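Local structure of probable antibiotics synthesis protein (Thermus thermophilus, 1V70) at residues Tyr33-Gly38 / Ala95-Val100; Ser49-Tyr54 / Val99-Arg104. The protein is of unknown function but, as a small cupin-domain protein, probably binds a metal ion and may take part in antibiotic synthesis. One frame throughout, in Å; residues are numbered along the deposited sequence. Where two conformers were deposited one is given.

In the fold
After strands 2-5 and 18-25 the chain enters strand 28-35, whose last residues take part in interaction 1, then strand 50-55, which enters interaction 2. Both wait for the same partner, the final strand 95-102. Its first half meets 33-38 and closes the longer loop, with 56 residues in between; its second half meets 49-54 and closes a shorter one of 44. The closures cross, since 49-54 lies within the first loop while its pairing partners follow those of 33-35 on the last strand. Strand 95-102 therefore sits between strands 28-35 and 50-55 in one antiparallel sheet, and Val-99 serves both edges. The longer loop carries every strand of the second sheet; the shorter, all but 40-44.

Interaction 1. Residues Tyr33-Gly38 / Ala95-Val100; sequences YALLPG and ALLLVV
Tyr-33 lies with one ring face against Val-99, and its backbone pairs with Leu-97, where two antiparallel strands of the cupin beta-sandwich run side by side. The methyl CG2 of Val-99 stands 3.5 Å from the centroid of the Tyr-33 ring, only 12° off its normal, a CH-pi contact straight over the face. CG1 of the same valine reaches further out along the ring, 3.9 Å from Tyr-33 CZ, and the two side chains cross at about a right angle. The torsion chi1 of -78° sets Tyr-33 CG anti to its carbonyl carbon, and the ring leans toward Val-99, two residues beyond its pairing partner.

On the same face of the sheet Leu-35 and Leu-97 meet through their CD1 methyls at 4.1 Å. The reverse face carries a smaller touch that holds for one of the two conformers of Leu-96, from its CD1 to Ala-34 CB at 3.9 Å.

Four backbone bonds fix this register. Tyr-33 and Leu-97 exchange N-H and carbonyl in both directions, as do Leu-35 and Ala-95; Ala-34 and Leu-96 form the non-hydrogen-bonded pair between them.

Further out, Val-60 of strand 60-64, in the other sheet, packs on Ala-95 and Leu-97, so this face is turned to the sandwich interior. The Tyr-33 hydroxyl is hydrogen-bonded to Gln-41, which ties down the far end of the ring. Between the two reciprocal pairs, the CA of Leu-96 makes a C-H...O contact of 3.4 Å with Tyr-33 O, the carbonyl that also accepts the N-H of Leu-97.

Interaction 2. Residues Ser49-Tyr54 / Val99-Arg104; sequences SDKVYY and VVTAPR
Lys-51 sends its aliphatic chain between Val-99 and Thr-101, which project from the neighbouring antiparallel strand on the same face of the sheet. The lysine has two conformers, and what follows for its side chain holds for one of them. CG and CD of the lysine pass Val-99 CG1, the nearer, CG, at 3.7 Å, while its CE comes to 3.5 Å from Thr-101 OG1; in both cases the side chains cross at a slant. The chain is extended as far as CD and then bends, chi3 of -65° placing CE on the threonine side. Its NZ is hydrogen-bonded to His-85 of the facing sheet. Tyr-53 stands beside Val-99 and points the same way, its CD1 3.9 Å from Val-99 CG2, with the methyl approaching the ring obliquely.

At the other end of the pairing, Ser-49 turns toward the chain end. Its OG donates to Pro-103 O at 2.7 Å, from above the carbonyl plane, about 40° out of it. Thr-101 CG2 packs at 3.8 Å on Ser-49 CB. The peptide bond before Pro-103 is cis, just where the strand ends. Between these side chains, Val-52 with Val-100 and Asp-50 with Ala-102 form reciprocal hydrogen-bonded pairs.

The opposite face, with Asp-50, Val-52 and Val-100, turns to the second subunit: OD2 of Asp-50 is hydrogen-bonded to Ser-25 and forms a salt bridge with Arg-27, both of that subunit, and Val-100 meets its counterpart there. Within the sheet, strand 50-55 lies between 95-102 and 75-79, while strand 85-88 of the other sheet packs against Tyr-53 across the sandwich interior.

Interaction 1. Residues Tyr33-Gly38 / Ala95-Val100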
loop_
_atom_site.group_PDB
_atom_site.type_symbol
_atom_site.label_atom_id
_atom_site.label_comp_id
_atom_site.label_asym_id
_atom_site.label_seq_id
_atom_site.Cartn_x
_atom_site.Cartn_y
_atom_site.Cartn_z
ATOM N N TYR A 33 4.286 -9.344 -2.942
ATOM C CA TYR A 33 4.724 -10.204 -4.040
ATOM C C TYR A 33 6.232 -10.286 -3.867
ATOM O O TYR A 33 6.902 -9.259 -3.773
ATOM C CB TYR A 33 4.432 -9.596 -5.414
ATOM C CG TYR A 33 3.006 -9.688 -5.910
ATOM C CD1 TYR A 33 2.710 -9.373 -7.236
ATOM C CD2 TYR A 33 1.948 -10.046 -5.067
ATOM C CE1 TYR A 33 1.405 -9.405 -7.718
ATOM C CE2 TYR A 33 0.629 -10.080 -5.542
ATOM C CZ TYR A 33 0.370 -9.756 -6.870
ATOM O OH TYR A 33 -0.919 -9.763 -7.357
ATOM N N ALA A 34 6.764 -11.500 -3.810
ATOM C CA ALA A 34 8.198 -11.701 -3.652
ATOM C C ALA A 34 8.699 -12.382 -4.915
ATOM O O ALA A 34 8.318 -13.518 -5.214
ATOM C CB ALA A 34 8.480 -12.567 -2.426
ATOM N N LEU A 35 9.549 -11.675 -5.653
ATOM C CA LEU A 35 10.077 -12.179 -6.913
ATOM C C LEU A 35 11.579 -12.397 -6.926
ATOM O O LEU A 35 12.356 -11.476 -6.686
ATOM C CB LEU A 35 9.738 -11.217 -8.061
ATOM C CG LEU A 35 8.285 -10.882 -8.400
ATOM C CD1 LEU A 35 7.728 -9.873 -7.407
ATOM C CD2 LEU A 35 8.228 -10.301 -9.809
ATOM N N LEU A 36 11.987 -13.631 -7.196
ATOM C CA LEU A 36 13.404 -13.932 -7.313
ATOM C C LEU A 36 13.743 -13.525 -8.747
ATOM O O LEU A 36 12.843 -13.341 -9.573
ATOM C CB LEU A 36 13.655 -15.432 -7.121
ATOM C CG LEU A 36 13.414 -16.001 -5.718
ATOM C CD1 LEU A 36 13.574 -17.516 -5.742
ATOM C CD2 LEU A 36 14.392 -15.375 -4.735
ATOM N N PRO A 37 15.035 -13.357 -9.061
ATOM C CA PRO A 37 15.418 -12.974 -10.422
ATOM C C PRO A 37 14.793 -13.911 -11.454
ATOM O O PRO A 37 14.841 -15.132 -11.303
ATOM C CB PRO A 37 16.938 -13.085 -10.388
ATOM C CG PRO A 37 17.261 -12.673 -8.998
ATOM C CD PRO A 37 16.212 -13.396 -8.175
ATOM N N GLY A 38 14.192 -13.334 -12.491
ATOM C CA GLY A 38 13.575 -14.133 -13.533
ATOM C C GLY A 38 12.107 -14.452 -13.319
ATOM O O GLY A 38 11.424 -14.897 -14.242
ATOM N N ALA A 95 13.216 -9.076 -5.362
ATOM C CA ALA A 95 12.407 -7.869 -5.284
ATOM C C ALA A 95 11.169 -8.185 -4.457
ATOM O O ALA A 95 10.655 -9.307 -4.498
ATOM C CB ALA A 95 12.004 -7.402 -6.683
ATOM N N LEU A 96 10.708 -7.196 -3.700
ATOM C CA LEU A 96 9.527 -7.336 -2.857
ATOM C C LEU A 96 8.596 -6.168 -3.144
ATOM O O LEU A 96 9.015 -5.013 -3.107
ATOM C CB LEU A 96 9.907 -7.316 -1.375
ATOM C CG LEU A 96 8.793 -7.699 -0.397
ATOM C CD1 LEU A 96 8.365 -9.141 -0.642
ATOM C CD2 LEU A 96 9.288 -7.531 1.029
ATOM N N LEU A 97 7.333 -6.478 -3.413
ATOM C CA LEU A 97 6.342 -5.455 -3.720
ATOM C C LEU A 97 5.147 -5.537 -2.793
ATOM O O LEU A 97 4.789 -6.620 -2.331
ATOM C CB LEU A 97 5.817 -5.636 -5.149
ATOM C CG LEU A 97 6.832 -5.884 -6.262
ATOM C CD1 LEU A 97 6.094 -6.162 -7.561
ATOM C CD2 LEU A 97 7.754 -4.684 -6.391
ATOM N N LEU A 98 4.549 -4.384 -2.520
ATOM C CA LEU A 98 3.325 -4.300 -1.738
ATOM C C LEU A 98 2.315 -4.083 -2.865
ATOM O O LEU A 98 2.423 -3.114 -3.632
ATOM C CB LEU A 98 3.359 -3.102 -0.789
ATOM C CG LEU A 98 2.081 -2.849 0.018
ATOM C CD1 LEU A 98 1.699 -4.086 0.814
ATOM C CD2 LEU A 98 2.302 -1.666 0.944
ATOM N N VAL A 99 1.355 -4.993 -2.982
ATOM C CA VAL A 99 0.372 -4.939 -4.057
ATOM C C VAL A 99 -1.050 -4.890 -3.530
ATOM O O VAL A 99 -1.453 -5.733 -2.724
ATOM C CB VAL A 99 0.521 -6.176 -4.977
ATOM C CG1 VAL A 99 -0.349 -6.025 -6.217
ATOM C CG2 VAL A 99 1.981 -6.366 -5.360
ATOM N N VAL A 100 -1.808 -3.905 -3.995
ATOM C CA VAL A 100 -3.191 -3.740 -3.573
ATOM C C VAL A 100 -4.120 -3.861 -4.771
ATOM O O VAL A 100 -3.899 -3.231 -5.807
ATOM C CB VAL A 100 -3.415 -2.360 -2.915
ATOM C CG1 VAL A 100 -4.863 -2.231 -2.452
ATOM C CG2 VAL A 100 -2.466 -2.178 -1.742
#

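Interaction 2. Residues Ser49-Tyr54 / Val99-Arg104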
loop_
_atom_site.group_PDB
_atom_site.type_symbol
_atom_site.label_atom_id
_atom_site.label_comp_id
_atom_site.label_asym_id
_atom_site.label_seq_id
_atom_site.Cartn_x
_atom_site.Cartn_y
_atom_site.Cartn_z
ATOM N N SER A 49 -11.349 -4.505 -11.358
ATOM C CA SER A 49 -10.499 -4.215 -10.208
ATOM C C SER A 49 -9.290 -3.390 -10.616
ATOM O O SER A 49 -8.712 -3.611 -11.678
ATOM C CB SER A 49 -10.006 -5.510 -9.555
ATOM O OG SER A 49 -11.070 -6.272 -9.010
ATOM N N ASP A 50 -8.922 -2.426 -9.776
ATOM C CA ASP A 50 -7.743 -1.611 -10.031
ATOM C C ASP A 50 -6.634 -2.232 -9.194
ATOM O O ASP A 50 -6.900 -2.855 -8.168
ATOM C CB ASP A 50 -7.946 -0.157 -9.585
ATOM C CG ASP A 50 -8.948 0.591 -10.441
ATOM O OD1 ASP A 50 -9.035 0.312 -11.652
ATOM O OD2 ASP A 50 -9.639 1.478 -9.900
ATOM N N LYS A 51 -5.392 -2.074 -9.635
ATOM C CA LYS A 51 -4.267 -2.620 -8.892
ATOM C C LYS A 51 -3.132 -1.611 -8.829
ATOM O O LYS A 51 -2.905 -0.858 -9.774
ATOM C CB LYS A 51 -3.771 -3.919 -9.543
ATOM C CG LYS A 51 -2.578 -4.539 -8.829
ATOM C CD LYS A 51 -2.027 -5.736 -9.582
ATOM C CE LYS A 51 -3.025 -6.873 -9.619
ATOM N NZ LYS A 51 -2.481 -8.037 -10.365
ATOM N N VAL A 52 -2.435 -1.582 -7.701
ATOM C CA VAL A 52 -1.295 -0.693 -7.535
ATOM C C VAL A 52 -0.109 -1.492 -7.009
ATOM O O VAL A 52 -0.233 -2.237 -6.030
ATOM C CB VAL A 52 -1.576 0.457 -6.538
ATOM C CG1 VAL A 52 -0.326 1.319 -6.373
ATOM C CG2 VAL A 52 -2.735 1.307 -7.031
ATOM N N TYR A 53 1.029 -1.351 -7.683
ATOM C CA TYR A 53 2.273 -2.012 -7.293
ATOM C C TYR A 53 3.160 -0.965 -6.627
ATOM O O TYR A 53 3.318 0.135 -7.161
ATOM C CB TYR A 53 3.042 -2.518 -8.514
ATOM C CG TYR A 53 2.375 -3.593 -9.334
ATOM C CD1 TYR A 53 2.384 -4.927 -8.924
ATOM C CD2 TYR A 53 1.798 -3.286 -10.564
ATOM C CE1 TYR A 53 1.844 -5.928 -9.727
ATOM C CE2 TYR A 53 1.254 -4.276 -11.371
ATOM C CZ TYR A 53 1.285 -5.592 -10.951
ATOM O OH TYR A 53 0.781 -6.573 -11.774
ATOM N N TYR A 54 3.738 -1.298 -5.479
ATOM C CA TYR A 54 4.651 -0.394 -4.779
ATOM C C TYR A 54 5.920 -1.190 -4.478
ATOM O O TYR A 54 5.853 -2.278 -3.903
ATOM C CB TYR A 54 4.038 0.113 -3.473
ATOM C CG TYR A 54 5.006 0.926 -2.636
ATOM C CD1 TYR A 54 5.377 2.215 -3.015
ATOM C CD2 TYR A 54 5.578 0.391 -1.481
ATOM C CE1 TYR A 54 6.297 2.952 -2.265
ATOM C CE2 TYR A 54 6.497 1.118 -0.725
ATOM C CZ TYR A 54 6.850 2.396 -1.123
ATOM O OH TYR A 54 7.749 3.124 -0.375
ATOM N N VAL A 99 1.355 -4.993 -2.982
ATOM C CA VAL A 99 0.372 -4.939 -4.057
ATOM C C VAL A 99 -1.050 -4.890 -3.530
ATOM O O VAL A 99 -1.453 -5.733 -2.724
ATOM C CB VAL A 99 0.521 -6.176 -4.977
ATOM C CG1 VAL A 99 -0.349 -6.025 -6.217
ATOM C CG2 VAL A 99 1.981 -6.366 -5.360
ATOM N N VAL A 100 -1.808 -3.905 -3.995
ATOM C CA VAL A 100 -3.191 -3.740 -3.573
ATOM C C VAL A 100 -4.120 -3.861 -4.771
ATOM O O VAL A 100 -3.899 -3.231 -5.807
ATOM C CB VAL A 100 -3.415 -2.360 -2.915
ATOM C CG1 VAL A 100 -4.863 -2.231 -2.452
ATOM C CG2 VAL A 100 -2.466 -2.178 -1.742
ATOM N N THR A 101 -5.155 -4.681 -4.624
ATOM C CA THR A 101 -6.137 -4.890 -5.683
ATOM C C THR A 101 -7.510 -4.612 -5.084
ATOM O O THR A 101 -7.838 -5.123 -4.014
ATOM C CB THR A 101 -6.106 -6.341 -6.199
ATOM O OG1 THR A 101 -4.768 -6.690 -6.570
ATOM C CG2 THR A 101 -7.018 -6.493 -7.410
ATOM N N ALA A 102 -8.309 -3.800 -5.770
ATOM C CA ALA A 102 -9.638 -3.454 -5.270
ATOM C C ALA A 102 -10.648 -3.214 -6.385
ATOM O O ALA A 102 -10.370 -2.502 -7.347
ATOM C CB ALA A 102 -9.551 -2.216 -4.380
ATOM N N PRO A 103 -11.828 -3.844 -6.282
ATOM C CA PRO A 103 -12.184 -4.743 -5.179
ATOM C C PRO A 103 -11.522 -6.103 -5.396
ATOM O O PRO A 103 -10.770 -6.283 -6.357
ATOM C CB PRO A 103 -13.706 -4.812 -5.271
ATOM C CG PRO A 103 -13.951 -4.676 -6.735
ATOM C CD PRO A 103 -12.998 -3.570 -7.135
ATOM N N ARG A 104 -11.782 -7.053 -4.505
ATOM C CA ARG A 104 -11.202 -8.383 -4.653
ATOM C C ARG A 104 -11.756 -9.001 -5.935
ATOM O O ARG A 104 -12.967 -9.016 -6.148
ATOM C CB ARG A 104 -11.557 -9.255 -3.444
ATOM C CG ARG A 104 -10.997 -10.671 -3.505
ATOM C CD ARG A 104 -11.112 -11.371 -2.157
ATOM N NE ARG A 104 -12.488 -11.418 -1.674
ATOM C CZ ARG A 104 -12.847 -11.878 -0.479
ATOM N NH1 ARG A 104 -11.930 -12.334 0.364
ATOM N NH2 ARG A 104 -14.125 -11.880 -0.124
#